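Local structure of fimbriae-associated protein Fap1 (Streptococcus parasanguinis, 3RGU) at residues L31-I35 with T74-I78; A38-N42 with T67-L71; L41-A45 with L102-L106. The protein is a fimbrial adhesin of the streptococcal cell wall, probably anchored to peptidoglycan, that takes part in oral biofilm formation. Residues are numbered along the deposited sequence.

Contact 1 (L31-I35 with T74-I78); sequences LDKMI and TKNLI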
ATOM      1  N   LEU A  31      12.340  -0.539  -1.101  1.00 87.34           N
ATOM      2  CA  LEU A  31      11.092  -0.137  -0.496  1.00 79.57           C
ATOM      3  C   LEU A  31      10.691   1.056  -1.318  1.00 83.79           C
ATOM      4  O   LEU A  31       9.530   1.198  -1.677  1.00 87.80           O
ATOM      5  CB  LEU A  31      11.293   0.292   0.948  1.00 73.26           C
ATOM      6  CG  LEU A  31      11.270  -0.749   2.046  1.00 72.46           C
ATOM      7  CD1 LEU A  31      12.323  -1.772   1.743  1.00 90.06           C
ATOM      8  CD2 LEU A  31      11.598  -0.076   3.352  1.00 67.20           C
ATOM      9  N   ASP A  32      11.673   1.908  -1.607  1.00 81.14           N
ATOM     10  CA  ASP A  32      11.507   3.021  -2.524  1.00 84.36           C
ATOM     11  C   ASP A  32      10.649   2.601  -3.713  1.00 88.44           C
ATOM     12  O   ASP A  32       9.829   3.391  -4.199  1.00 98.72           O
ATOM     13  CB  ASP A  32      12.869   3.532  -2.989  1.00 87.96           C
ATOM     14  CG  ASP A  32      13.627   4.252  -1.890  1.00 98.61           C
ATOM     15  OD1 ASP A  32      13.016   4.613  -0.859  1.00106.51           O
ATOM     16  OD2 ASP A  32      14.847   4.452  -2.047  1.00101.62           O
ATOM     17  N   LYS A  33      10.842   1.362  -4.166  1.00 80.03           N
ATOM     18  CA  LYS A  33      10.032   0.785  -5.229  1.00 77.68           C
ATOM     19  C   LYS A  33       8.628   0.405  -4.777  1.00 80.12           C
ATOM     20  O   LYS A  33       7.669   0.597  -5.517  1.00 82.48           O
ATOM     21  CB  LYS A  33      10.735  -0.442  -5.817  1.00 71.57           C
ATOM     22  N   MET A  34       8.516  -0.157  -3.578  1.00 78.37           N
ATOM     23  CA  MET A  34       7.224  -0.563  -3.045  1.00 76.66           C
ATOM     24  C   MET A  34       6.460   0.682  -2.640  1.00 77.05           C
ATOM     25  O   MET A  34       5.253   0.803  -2.874  1.00 79.69           O
ATOM     26  CB  MET A  34       7.423  -1.477  -1.837  1.00 76.00           C
ATOM     27  CG  MET A  34       6.181  -2.210  -1.374  1.00 75.51           C
ATOM     28  SD  MET A  34       5.384  -3.198  -2.666  1.00 92.74           S
ATOM     29  CE  MET A  34       6.729  -4.233  -3.273  1.00 94.25           C
ATOM     30  N   ILE A  35       7.178   1.613  -2.026  1.00 74.55           N
ATOM     31  CA  ILE A  35       6.611   2.899  -1.659  1.00 74.86           C
ATOM     32  C   ILE A  35       5.971   3.632  -2.839  1.00 72.47           C
ATOM     33  O   ILE A  35       4.854   4.111  -2.724  1.00 75.95           O
ATOM     34  CB  ILE A  35       7.640   3.796  -0.957  1.00 70.19           C
ATOM     35  CG1 ILE A  35       7.727   3.394   0.507  1.00 67.43           C
ATOM     36  CG2 ILE A  35       7.229   5.247  -1.049  1.00 67.76           C
ATOM     37  CD1 ILE A  35       8.884   3.994   1.235  1.00 68.76           C
ATOM     38  N   THR A  74       5.983   3.206   6.928  1.00 59.57           N
ATOM     39  CA  THR A  74       7.161   2.793   6.227  1.00 60.42           C
ATOM     40  C   THR A  74       7.983   4.011   5.860  1.00 67.45           C
ATOM     41  O   THR A  74       9.211   3.965   5.861  1.00 73.29           O
ATOM     42  CB  THR A  74       6.783   2.042   4.973  1.00 59.75           C
ATOM     43  OG1 THR A  74       5.879   0.982   5.319  1.00 59.62           O
ATOM     44  CG2 THR A  74       8.029   1.469   4.294  1.00 54.80           C
ATOM     45  N   LYS A  75       7.304   5.109   5.552  1.00 70.58           N
ATOM     46  CA  LYS A  75       7.991   6.343   5.209  1.00 70.83           C
ATOM     47  C   LYS A  75       8.754   6.890   6.412  1.00 71.45           C
ATOM     48  O   LYS A  75       9.877   7.362   6.277  1.00 69.23           O
ATOM     49  CB  LYS A  75       6.996   7.374   4.680  1.00 73.96           C
ATOM     50  CG  LYS A  75       6.779   7.300   3.177  1.00 72.98           C
ATOM     51  CD  LYS A  75       5.456   7.930   2.769  1.00 74.92           C
ATOM     52  CE  LYS A  75       5.582   9.416   2.538  1.00 78.14           C
ATOM     53  NZ  LYS A  75       4.256  10.080   2.593  1.00 79.13           N
ATOM     54  N   ASN A  76       8.134   6.815   7.581  1.00 73.08           N
ATOM     55  CA  ASN A  76       8.759   7.264   8.812  1.00 80.24           C
ATOM     56  C   ASN A  76       9.951   6.398   9.132  1.00 80.49           C
ATOM     57  O   ASN A  76      10.974   6.895   9.606  1.00 86.90           O
ATOM     58  CB  ASN A  76       7.776   7.184   9.988  1.00 91.05           C
ATOM     59  CG  ASN A  76       6.630   8.166   9.860  1.00105.38           C
ATOM     60  OD1 ASN A  76       6.773   9.232   9.252  1.00111.71           O
ATOM     61  ND2 ASN A  76       5.478   7.815  10.439  1.00105.48           N
ATOM     62  N   LEU A  77       9.813   5.098   8.889  1.00 74.46           N
ATOM     63  CA  LEU A  77      10.808   4.155   9.350  1.00 71.49           C
ATOM     64  C   LEU A  77      12.079   4.367   8.588  1.00 71.16           C
ATOM     65  O   LEU A  77      13.128   4.543   9.186  1.00 76.71           O
ATOM     66  CB  LEU A  77      10.305   2.732   9.214  1.00 75.91           C
ATOM     67  CG  LEU A  77      11.279   1.626   9.607  1.00 75.18           C
ATOM     68  CD1 LEU A  77      11.646   1.705  11.078  1.00 76.14           C
ATOM     69  CD2 LEU A  77      10.628   0.308   9.299  1.00 78.50           C
ATOM     70  N   ILE A  78      11.984   4.397   7.268  1.00 69.64           N
ATOM     71  CA  ILE A  78      13.162   4.632   6.457  1.00 67.09           C
ATOM     72  C   ILE A  78      13.799   5.994   6.678  1.00 68.47           C
ATOM     73  O   ILE A  78      14.918   6.222   6.246  1.00 78.28           O
ATOM     74  CB  ILE A  78      12.858   4.428   4.970  1.00 65.56           C
ATOM     75  CG1 ILE A  78      11.771   5.392   4.496  1.00 61.10           C
ATOM     76  CG2 ILE A  78      12.486   2.969   4.705  1.00 65.28           C
ATOM     77  CD1 ILE A  78      11.659   5.468   2.971  1.00 58.88           C
TER
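Ile35, Ile78 and Leu31 lose the most surface here, and their side chains form one apolar patch between the start of helix 32-50 and the end region of helix 54-79. Ile35 points toward the other segment. Its CD1 lies 3.6 Å from CD1 of Ile78 and 4.1 Å from CG2 of Thr74, so it fits between two residues that are one helical turn apart. Ile78 also meets Leu31, whose CD2 sits 3.4 Å from CG2 of Ile78. The same Leu31 CD2 is 4.0 Å from CG2 of Thr74. Thr74 thus offers its methyl to the patch, while its OG1 is hydrogen-bonded to the backbone O of Gln70. At the edge, CG of Lys75 comes within 4.4 Å of Ile35 CD1, and the amine of Lys75 forms a salt bridge with Glu72 on its own helix. No hydrogen bond joins the two segments, so shape and the exclusion of water hold them. Leu31 also touches Tyr92 of helix 85-109, which brings the third helix to this end. Ile35 and the neighbouring Leu31, packed on Thr74 and Ile78, form an apolar seam between the first two, antiparallel helices of a three-helix bundle.

Contact 2 (A38-N42 with T67-L71); sequences AEVLN and TQSQL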
ATOM      1  N   ALA A  38       2.851   1.708  -3.948  1.00 65.46           N
ATOM      2  CA  ALA A  38       1.740   1.827  -3.024  1.00 60.78           C
ATOM      3  C   ALA A  38       1.011   3.127  -3.250  1.00 60.74           C
ATOM      4  O   ALA A  38      -0.217   3.146  -3.264  1.00 60.97           O
ATOM      5  CB  ALA A  38       2.226   1.761  -1.619  1.00 62.55           C
ATOM      6  N   GLU A  39       1.784   4.201  -3.431  1.00 58.31           N
ATOM      7  CA  GLU A  39       1.259   5.537  -3.712  1.00 61.16           C
ATOM      8  C   GLU A  39       0.329   5.526  -4.924  1.00 66.93           C
ATOM      9  O   GLU A  39      -0.776   6.099  -4.907  1.00 70.90           O
ATOM     10  CB  GLU A  39       2.402   6.513  -3.975  1.00 56.93           C
ATOM     11  CG  GLU A  39       3.155   6.950  -2.745  1.00 62.00           C
ATOM     12  CD  GLU A  39       4.489   7.631  -3.066  1.00 74.14           C
ATOM     13  OE1 GLU A  39       4.934   7.612  -4.242  1.00 80.63           O
ATOM     14  OE2 GLU A  39       5.106   8.188  -2.128  1.00 79.27           O
ATOM     15  N   VAL A  40       0.781   4.869  -5.988  1.00 66.89           N
ATOM     16  CA  VAL A  40       0.015   4.860  -7.220  1.00 64.70           C
ATOM     17  C   VAL A  40      -1.299   4.097  -7.077  1.00 64.62           C
ATOM     18  O   VAL A  40      -2.340   4.595  -7.499  1.00 63.89           O
ATOM     19  CB  VAL A  40       0.857   4.402  -8.410  1.00 64.52           C
ATOM     20  CG1 VAL A  40      -0.028   3.883  -9.534  1.00 63.56           C
ATOM     21  CG2 VAL A  40       1.712   5.559  -8.882  1.00 62.69           C
ATOM     22  N   LEU A  41      -1.266   2.931  -6.442  1.00 61.78           N
ATOM     23  CA  LEU A  41      -2.504   2.204  -6.225  1.00 63.30           C
ATOM     24  C   LEU A  41      -3.441   2.982  -5.344  1.00 60.51           C
ATOM     25  O   LEU A  41      -4.639   3.003  -5.576  1.00 59.70           O
ATOM     26  CB  LEU A  41      -2.238   0.855  -5.594  1.00 72.09           C
ATOM     27  CG  LEU A  41      -1.720  -0.255  -6.500  1.00 79.95           C
ATOM     28  CD1 LEU A  41      -1.973  -1.534  -5.779  1.00 81.94           C
ATOM     29  CD2 LEU A  41      -2.428  -0.287  -7.833  1.00 79.68           C
ATOM     30  N   ASN A  42      -2.887   3.623  -4.324  1.00 62.41           N
ATOM     31  CA  ASN A  42      -3.677   4.447  -3.420  1.00 66.08           C
ATOM     32  C   ASN A  42      -4.387   5.600  -4.137  1.00 68.66           C
ATOM     33  O   ASN A  42      -5.560   5.874  -3.868  1.00 67.48           O
ATOM     34  CB  ASN A  42      -2.807   4.983  -2.277  1.00 70.75           C
ATOM     35  CG  ASN A  42      -2.678   4.000  -1.120  1.00 69.10           C
ATOM     36  OD1 ASN A  42      -3.071   2.844  -1.225  1.00 71.29           O
ATOM     37  ND2 ASN A  42      -2.135   4.468  -0.005  1.00 68.14           N
ATOM     38  N   THR A  67      -3.485   0.377   3.550  1.00 51.19           N
ATOM     39  CA  THR A  67      -2.310   0.622   2.744  1.00 51.82           C
ATOM     40  C   THR A  67      -1.776   2.015   3.028  1.00 53.60           C
ATOM     41  O   THR A  67      -0.580   2.205   3.162  1.00 56.06           O
ATOM     42  CB  THR A  67      -2.595   0.455   1.273  1.00 50.51           C
ATOM     43  OG1 THR A  67      -3.204  -0.830   1.051  1.00 56.68           O
ATOM     44  CG2 THR A  67      -1.319   0.544   0.515  1.00 47.89           C
ATOM     45  N   GLN A  68      -2.665   2.984   3.174  1.00 56.84           N
ATOM     46  CA  GLN A  68      -2.222   4.350   3.409  1.00 62.76           C
ATOM     47  C   GLN A  68      -1.515   4.471   4.753  1.00 62.44           C
ATOM     48  O   GLN A  68      -0.568   5.237   4.901  1.00 66.05           O
ATOM     49  CB  GLN A  68      -3.401   5.320   3.334  1.00 64.86           C
ATOM     50  CG  GLN A  68      -3.028   6.760   3.585  1.00 67.67           C
ATOM     51  CD  GLN A  68      -2.309   7.377   2.412  1.00 72.93           C
ATOM     52  OE1 GLN A  68      -2.289   6.802   1.331  1.00 79.88           O
ATOM     53  NE2 GLN A  68      -1.720   8.558   2.613  1.00 73.62           N
ATOM     54  N   SER A  69      -1.984   3.694   5.715  1.00 59.56           N
ATOM     55  CA  SER A  69      -1.489   3.748   7.065  1.00 61.57           C
ATOM     56  C   SER A  69      -0.082   3.184   7.130  1.00 65.92           C
ATOM     57  O   SER A  69       0.824   3.769   7.744  1.00 66.91           O
ATOM     58  CB  SER A  69      -2.409   2.919   7.948  1.00 59.78           C
ATOM     59  OG  SER A  69      -1.812   2.713   9.206  1.00 63.19           O
ATOM     60  N   GLN A  70       0.070   2.030   6.487  1.00 63.29           N
ATOM     61  CA  GLN A  70       1.307   1.286   6.463  1.00 60.37           C
ATOM     62  C   GLN A  70       2.362   2.053   5.674  1.00 60.97           C
ATOM     63  O   GLN A  70       3.511   2.147   6.082  1.00 61.43           O
ATOM     64  CB  GLN A  70       1.033  -0.079   5.843  1.00 59.36           C
ATOM     65  CG  GLN A  70       2.213  -1.017   5.805  1.00 65.24           C
ATOM     66  CD  GLN A  70       2.913  -1.146   7.139  1.00 64.05           C
ATOM     67  OE1 GLN A  70       2.276  -1.176   8.191  1.00 60.77           O
ATOM     68  NE2 GLN A  70       4.242  -1.221   7.099  1.00 63.97           N
ATOM     69  N   LEU A  71       1.954   2.619   4.548  1.00 61.95           N
ATOM     70  CA  LEU A  71       2.834   3.441   3.740  1.00 61.95           C
ATOM     71  C   LEU A  71       3.425   4.573   4.535  1.00 61.83           C
ATOM     72  O   LEU A  71       4.591   4.883   4.370  1.00 62.72           O
ATOM     73  CB  LEU A  71       2.075   4.026   2.563  1.00 63.96           C
ATOM     74  CG  LEU A  71       2.814   5.007   1.657  1.00 64.07           C
ATOM     75  CD1 LEU A  71       3.656   4.252   0.668  1.00 65.70           C
ATOM     76  CD2 LEU A  71       1.809   5.856   0.914  1.00 73.54           C
TER
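The two helical segments run nearly antiparallel, with 153° between their N-to-C directions and 10.2 Å between their axes. Ala38 faces Leu71 and Asn42 faces Gln68, each pair with CA atoms 7.0 Å apart. One turn of each helix is therefore matched against one turn of the other. Apolar and amide side chains share the space. CB of Ala38 packs on CD1 of Leu71 at 3.7 Å and lies 4.3 Å from CG2 of Thr67. The aliphatic part of Glu39 flanks Leu71, with CG 4.0 Å from Leu71 CD2. Asn42 has more surface buried by the contact than any other residue (73 Å²). Its OD1 is 3.4 Å from CG2 of Thr67, and its ND2 makes a weak hydrogen bond to OE1 of Gln68, 2.7 Å long but bent to 129° at the hydrogen. The bond gives a buried amide a polar partner across the interface. Thr67 turns its methyl to this contact, while its hydroxyl is hydrogen-bonded to the backbone O of Ser63. Helix 85-109 closes one side: Thr99 touches Ala38, and Leu102 touches Asn42. The contact lies about 3 Å from the centre of the chain, measured between centres. It is the buried middle of an antiparallel helix pair in a three-helix bundle, a mixed interface with Ala38 on Leu71 as its apolar pair and a weak Asn42-Gln68 amide hydrogen bond.

Contact 3 (L41-A45 with L102-L106); sequences LNDMA and LGNEL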
ATOM      1  N   LEU A  41      -1.266   2.931  -6.442  1.00 61.78           N
ATOM      2  CA  LEU A  41      -2.504   2.204  -6.225  1.00 63.30           C
ATOM      3  C   LEU A  41      -3.441   2.982  -5.344  1.00 60.51           C
ATOM      4  O   LEU A  41      -4.639   3.003  -5.576  1.00 59.70           O
ATOM      5  CB  LEU A  41      -2.238   0.855  -5.594  1.00 72.09           C
ATOM      6  CG  LEU A  41      -1.720  -0.255  -6.500  1.00 79.95           C
ATOM      7  CD1 LEU A  41      -1.973  -1.534  -5.779  1.00 81.94           C
ATOM      8  CD2 LEU A  41      -2.428  -0.287  -7.833  1.00 79.68           C
ATOM      9  N   ASN A  42      -2.887   3.623  -4.324  1.00 62.41           N
ATOM     10  CA  ASN A  42      -3.677   4.447  -3.420  1.00 66.08           C
ATOM     11  C   ASN A  42      -4.387   5.600  -4.137  1.00 68.66           C
ATOM     12  O   ASN A  42      -5.560   5.874  -3.868  1.00 67.48           O
ATOM     13  CB  ASN A  42      -2.807   4.983  -2.277  1.00 70.75           C
ATOM     14  CG  ASN A  42      -2.678   4.000  -1.120  1.00 69.10           C
ATOM     15  OD1 ASN A  42      -3.071   2.844  -1.225  1.00 71.29           O
ATOM     16  ND2 ASN A  42      -2.135   4.468  -0.005  1.00 68.14           N
ATOM     17  N   ASP A  43      -3.665   6.269  -5.040  1.00 68.48           N
ATOM     18  CA  ASP A  43      -4.242   7.273  -5.925  1.00 66.50           C
ATOM     19  C   ASP A  43      -5.367   6.667  -6.768  1.00 70.94           C
ATOM     20  O   ASP A  43      -6.496   7.172  -6.773  1.00 72.64           O
ATOM     21  CB  ASP A  43      -3.162   7.876  -6.815  1.00 67.49           C
ATOM     22  CG  ASP A  43      -2.236   8.808  -6.051  1.00 78.40           C
ATOM     23  OD1 ASP A  43      -2.645   9.308  -4.984  1.00 85.68           O
ATOM     24  OD2 ASP A  43      -1.096   9.056  -6.504  1.00 80.17           O
ATOM     25  N   MET A  44      -5.075   5.564  -7.450  1.00 68.74           N
ATOM     26  CA  MET A  44      -6.092   4.900  -8.249  1.00 69.94           C
ATOM     27  C   MET A  44      -7.320   4.560  -7.439  1.00 68.43           C
ATOM     28  O   MET A  44      -8.428   4.645  -7.937  1.00 71.72           O
ATOM     29  CB  MET A  44      -5.557   3.628  -8.907  1.00 71.99           C
ATOM     30  CG  MET A  44      -4.398   3.868  -9.837  1.00 80.95           C
ATOM     31  SD  MET A  44      -4.669   5.273 -10.932  1.00 87.72           S
ATOM     32  CE  MET A  44      -6.012   4.625 -11.945  1.00 91.37           C
ATOM     33  N   ALA A  45      -7.128   4.167  -6.193  1.00 65.40           N
ATOM     34  CA  ALA A  45      -8.241   3.671  -5.427  1.00 67.72           C
ATOM     35  C   ALA A  45      -9.118   4.837  -5.017  1.00 70.15           C
ATOM     36  O   ALA A  45     -10.351   4.739  -5.024  1.00 73.88           O
ATOM     37  CB  ALA A  45      -7.740   2.919  -4.221  1.00 68.99           C
ATOM     38  N   LEU A 102      -4.863  -4.490  -2.068  1.00 71.17           N
ATOM     39  CA  LEU A 102      -5.522  -3.363  -2.683  1.00 68.93           C
ATOM     40  C   LEU A 102      -5.647  -3.596  -4.173  1.00 74.92           C
ATOM     41  O   LEU A 102      -6.676  -3.277  -4.765  1.00 82.53           O
ATOM     42  CB  LEU A 102      -4.715  -2.100  -2.438  1.00 68.70           C
ATOM     43  CG  LEU A 102      -5.287  -0.781  -2.952  1.00 67.02           C
ATOM     44  CD1 LEU A 102      -6.668  -0.514  -2.350  1.00 63.93           C
ATOM     45  CD2 LEU A 102      -4.314   0.358  -2.650  1.00 63.02           C
ATOM     46  N   GLY A 103      -4.600  -4.161  -4.770  1.00 75.08           N
ATOM     47  CA  GLY A 103      -4.618  -4.550  -6.182  1.00 74.43           C
ATOM     48  C   GLY A 103      -5.776  -5.480  -6.489  1.00 74.42           C
ATOM     49  O   GLY A 103      -6.580  -5.216  -7.380  1.00 75.98           O
ATOM     50  N   ASN A 104      -5.887  -6.558  -5.725  1.00 75.41           N
ATOM     51  CA  ASN A 104      -6.937  -7.531  -5.981  1.00 82.77           C
ATOM     52  C   ASN A 104      -8.307  -6.931  -5.788  1.00 80.15           C
ATOM     53  O   ASN A 104      -9.236  -7.269  -6.513  1.00 84.63           O
ATOM     54  CB  ASN A 104      -6.776  -8.782  -5.114  1.00 84.92           C
ATOM     55  CG  ASN A 104      -5.429  -9.457  -5.307  1.00 87.61           C
ATOM     56  OD1 ASN A 104      -4.858  -9.980  -4.353  1.00 98.13           O
ATOM     57  ND2 ASN A 104      -4.912  -9.445  -6.537  1.00 82.44           N
ATOM     58  N   GLU A 105      -8.421  -6.034  -4.815  1.00 80.66           N
ATOM     59  CA  GLU A 105      -9.673  -5.345  -4.560  1.00 83.10           C
ATOM     60  C   GLU A 105     -10.050  -4.511  -5.784  1.00 86.04           C
ATOM     61  O   GLU A 105     -11.195  -4.539  -6.241  1.00 84.21           O
ATOM     62  CB  GLU A 105      -9.556  -4.471  -3.316  1.00 80.82           C
ATOM     63  CG  GLU A 105     -10.842  -3.766  -2.927  1.00 87.75           C
ATOM     64  CD  GLU A 105     -11.974  -4.724  -2.589  1.00 99.93           C
ATOM     65  OE1 GLU A 105     -11.717  -5.782  -1.972  1.00 99.93           O
ATOM     66  OE2 GLU A 105     -13.131  -4.409  -2.936  1.00106.53           O
ATOM     67  N   LEU A 106      -9.068  -3.796  -6.325  1.00 83.45           N
ATOM     68  CA  LEU A 106      -9.274  -2.991  -7.519  1.00 84.98           C
ATOM     69  C   LEU A 106      -9.706  -3.820  -8.732  1.00 89.31           C
ATOM     70  O   LEU A 106     -10.619  -3.428  -9.463  1.00 97.73           O
ATOM     71  CB  LEU A 106      -8.022  -2.184  -7.840  1.00 77.75           C
ATOM     72  CG  LEU A 106      -7.889  -0.867  -7.090  1.00 73.89           C
ATOM     73  CD1 LEU A 106      -6.509  -0.278  -7.345  1.00 74.44           C
ATOM     74  CD2 LEU A 106      -8.988   0.110  -7.495  1.00 74.78           C
TER
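Apolar packing dominates this contact. Leu41 puts its CB 3.6 Å from CD2 of Leu102 and its CD2 4.1 Å from CD1 of Leu106, so it spans two leucines one helical turn apart. Ala45, a turn further along, faces the same pair: its CB is 4.1 Å from CD1 of Leu102, and its CA is 4.2 Å from CD2 of Leu106. Met44 adds a looser contact at the edge, with CB 4.3 Å from Leu106 CD1, and the end of its side chain leads away. Contact with backbone comes next. Gly103 has no side chain, and CD1 of Leu41 lies 3.8 Å from its N. Polar groups play a small part. OD1 of Asn42 is 3.1 Å from CD2 of Leu102, a close packing contact, while ND2 of Asn42 makes a weak hydrogen bond to Gln68 of helix 54-79. No hydrogen bond links the two segments. Outside them, the amine of Lys48 makes a weak hydrogen bond to the backbone O of Leu106. The segments run the same way, with 32° between their directions, a crossing angle of +32° and axes 10.5 Å apart. This is the parallel pairing of the first and third helices in an up-down-up three-helix bundle.

Overall arrangement
From the N terminus, helix 32-50 comes first and contributes to all three contacts. Helix 54-79 returns alongside it. Contact 2 closes the shorter loop between these two helices, and contact 1 closes a longer one that encloses it, as in a hairpin. Their centres are 10 Å apart, and they touch where Ile35 O meets Leu71 CD1 at 3.6 Å. Helix 85-109 then turns back, and contact 3 joins it to helix 32-50. Contact 3 shares Leu41 and Asn42 with contact 2 and crosses contact 1 along the chain. Contacts 1 and 3 lie on opposite sides of the chain's centre, 18 Å apart between centres. Together they tie all three helices into one bundle.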